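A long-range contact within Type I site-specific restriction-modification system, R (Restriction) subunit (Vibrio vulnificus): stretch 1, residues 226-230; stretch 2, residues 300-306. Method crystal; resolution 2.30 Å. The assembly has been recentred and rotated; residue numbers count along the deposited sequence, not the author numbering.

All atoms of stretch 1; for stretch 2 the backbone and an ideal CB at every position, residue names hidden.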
# COMPACT_ATOMS: atom_id res chain seq x y z
N ARG A 226 10.62 -24.22 -8.37
CA ARG A 226 10.09 -25.57 -8.24
C ARG A 226 9.80 -25.91 -6.77
O ARG A 226 9.96 -27.06 -6.35
CB ARG A 226 11.06 -26.62 -8.81
CG ARG A 226 11.55 -26.36 -10.23
CD ARG A 226 10.40 -26.01 -11.17
NE ARG A 226 10.67 -26.44 -12.54
CZ ARG A 226 10.77 -27.72 -12.90
NH1 ARG A 226 10.62 -28.68 -11.99
NH2 ARG A 226 11.01 -28.05 -14.17
N TRP A 227 9.38 -24.91 -5.99
CA TRP A 227 9.04 -25.12 -4.59
C TRP A 227 7.64 -25.72 -4.49
O TRP A 227 6.79 -25.49 -5.35
CB TRP A 227 9.04 -23.80 -3.80
CG TRP A 227 8.25 -23.89 -2.50
CD1 TRP A 227 8.69 -24.36 -1.29
CD2 TRP A 227 6.83 -23.70 -2.35
NE1 TRP A 227 7.64 -24.49 -0.41
CE2 TRP A 227 6.49 -24.10 -1.03
CE3 TRP A 227 5.81 -23.25 -3.20
CZ2 TRP A 227 5.18 -24.06 -0.55
CZ3 TRP A 227 4.50 -23.21 -2.72
CH2 TRP A 227 4.20 -23.62 -1.41
N ASN A 228 7.40 -26.48 -3.43
CA ASN A 228 6.08 -27.04 -3.22
C ASN A 228 5.97 -27.75 -1.88
O ASN A 228 6.98 -28.00 -1.21
CB ASN A 228 5.66 -27.98 -4.37
CG ASN A 228 6.47 -29.26 -4.44
OD1 ASN A 228 5.91 -30.34 -4.68
ND2 ASN A 228 7.80 -29.16 -4.27
N ARG A 229 4.74 -28.03 -1.47
CA ARG A 229 4.44 -28.69 -0.20
C ARG A 229 5.11 -30.05 0.04
O ARG A 229 5.57 -30.34 1.16
CB ARG A 229 2.93 -28.90 -0.07
CG ARG A 229 2.10 -27.65 0.11
CD ARG A 229 1.01 -27.97 1.11
NE ARG A 229 0.39 -29.26 0.80
CZ ARG A 229 -0.77 -29.40 0.18
NH1 ARG A 229 -1.45 -28.32 -0.20
NH2 ARG A 229 -1.24 -30.61 -0.08
N THR A 230 5.15 -30.89 -0.98
CA THR A 230 5.73 -32.22 -0.84
C THR A 230 7.24 -32.29 -0.99
O THR A 230 7.90 -33.16 -0.41
CB THR A 230 5.07 -33.19 -1.83
OG1 THR A 230 5.30 -32.74 -3.17
CG2 THR A 230 3.57 -33.24 -1.57
N UNK A 300 -8.57 -31.46 -1.89
CA UNK A 300 -8.09 -30.59 -0.81
C UNK A 300 -6.64 -30.19 -1.04
O UNK A 300 -6.29 -29.01 -1.05
CB UNK A 300 -8.23 -31.29 0.55
N UNK A 301 -5.79 -31.20 -1.23
CA UNK A 301 -4.37 -30.99 -1.44
C UNK A 301 -3.97 -30.67 -2.87
O UNK A 301 -2.86 -31.01 -3.29
CB UNK A 301 -3.61 -32.24 -0.98
N UNK A 302 -4.85 -30.02 -3.61
CA UNK A 302 -4.52 -29.66 -4.98
C UNK A 302 -3.41 -28.61 -4.94
O UNK A 302 -2.26 -28.90 -5.29
CB UNK A 302 -5.75 -29.14 -5.73
N UNK A 303 -3.76 -27.41 -4.46
CA UNK A 303 -2.83 -26.27 -4.37
C UNK A 303 -1.74 -26.36 -3.30
O UNK A 303 -1.93 -26.95 -2.23
CB UNK A 303 -3.64 -25.00 -4.11
N UNK A 304 -0.59 -25.75 -3.59
CA UNK A 304 0.51 -25.71 -2.63
C UNK A 304 0.42 -24.37 -1.91
O UNK A 304 0.86 -24.21 -0.76
CB UNK A 304 1.87 -25.89 -3.31
N UNK A 305 -0.18 -23.41 -2.61
CA UNK A 305 -0.32 -22.06 -2.11
C UNK A 305 -1.55 -21.34 -2.63
O UNK A 305 -1.97 -21.53 -3.77
CB UNK A 305 0.93 -21.25 -2.47
N UNK A 306 -2.11 -20.51 -1.76
CA UNK A 306 -3.27 -19.70 -2.07
C UNK A 306 -3.00 -18.29 -1.56
O UNK A 306 -2.59 -18.11 -0.41
CB UNK A 306 -4.54 -20.29 -1.45

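Position 300 has a CA-to-CB bond that runs sideways, and its ideal CB has no atom of stretch 1 within 5.5 Å. Stretch 1 sets no demand here, and many side chains would fit. The residue is Q300. Its end leads away, and it makes no contact.

Position 301 also points sideways, but it is crowded. The ideal CB of 301 lies 3.0 Å from R229 NH2, a tight approach at the edge of the guanidinium, near its plane. A small residue would fit, and so would a longer one whose chain turns aside. An acidic group would suit the nearby positive charge in kind. The residue is D301. With chi1 in p, the carboxylate makes no salt bridge to the arginine.

Position 302 points away from stretch 1, with nothing in reach of its CB. The visible contact does not choose a side chain. The residue is F302, and it does not touch stretch 1.

Position 303 also points away, so its side chain is again left open. Its backbone matters more. The backbone O of position 303 lies 2.5 Å from R229 NH1, very close, but the angle is too poor for a hydrogen bond. The residue is F303. Its contact with stretch 1 is made by the backbone.

Position 304 is the centre of the contact. The CA of 304 is 5.5 Å from the CA of R229, the nearest CA pair across the stretches. The CA-to-CB bond points sideways, yet the ideal CB of 304 sits 3.8 Å from W227 CH2, 3.9 Å from R229 CG and 4.4 Å from N228 CA. The backbone N of R229 offers a donor a short reach beyond. A compact side chain with an acceptor would suit, such as Asp or Asn; Ser or Thr might be considered, with a shorter reach. The residue is D304. With chi1 in m, its carboxylate turns to the backbone of stretch 1. R229 N donates a hydrogen bond to D304 OD2, at 3.0 Å and 154°. D304 OD1 is hydrogen-bonded elsewhere in the structure. The backbone adds packing: D304 O lies 3.5 Å from W227 CH2, at the ring edge.

Position 305 begins a strand. Its CA-to-CB bond points sideways, and the ideal CB of 305 lies 4.1 Å from W227 CZ3, so an apolar side chain would suit. The residue is L305. Its CB packs against the edge of the indole.

Position 306 continues the strand, with nothing of stretch 1 within 5.5 Å of its ideal CB, so stretch 1 does not restrict the choice. The residue is I306, which makes no contact.

Stretch 2 300-306: QDFFDLI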
# COMPACT_ATOMS: atom_id res chain seq x y z
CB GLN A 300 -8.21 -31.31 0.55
CG GLN A 300 -9.52 -32.05 0.74
CD GLN A 300 -10.45 -31.38 1.74
OE1 GLN A 300 -11.66 -31.31 1.52
NE2 GLN A 300 -9.88 -30.90 2.84
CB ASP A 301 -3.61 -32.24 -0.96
CG ASP A 301 -4.08 -33.50 -1.66
OD1 ASP A 301 -5.32 -33.73 -1.73
OD2 ASP A 301 -3.22 -34.27 -2.13
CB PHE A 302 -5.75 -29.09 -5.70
CG PHE A 302 -5.55 -28.90 -7.19
CD1 PHE A 302 -5.29 -29.99 -8.01
CD2 PHE A 302 -5.64 -27.63 -7.77
CE1 PHE A 302 -5.13 -29.83 -9.39
CE2 PHE A 302 -5.47 -27.45 -9.15
CZ PHE A 302 -5.22 -28.54 -9.96
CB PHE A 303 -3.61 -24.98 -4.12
CG PHE A 303 -4.74 -24.75 -5.08
CD1 PHE A 303 -6.00 -25.25 -4.80
CD2 PHE A 303 -4.55 -24.01 -6.24
CE1 PHE A 303 -7.07 -25.01 -5.66
CE2 PHE A 303 -5.61 -23.76 -7.11
CZ PHE A 303 -6.88 -24.27 -6.81
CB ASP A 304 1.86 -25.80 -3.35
CG ASP A 304 2.00 -27.07 -4.18
OD1 ASP A 304 1.40 -27.14 -5.27
OD2 ASP A 304 2.73 -27.99 -3.74
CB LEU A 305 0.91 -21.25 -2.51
CG LEU A 305 0.91 -19.79 -2.06
CD1 LEU A 305 1.04 -19.77 -0.55
CD2 LEU A 305 2.08 -19.03 -2.70
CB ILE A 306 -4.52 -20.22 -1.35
CG1 ILE A 306 -4.84 -21.65 -1.80
CG2 ILE A 306 -5.69 -19.25 -1.60
CD1 ILE A 306 -6.13 -21.78 -2.57
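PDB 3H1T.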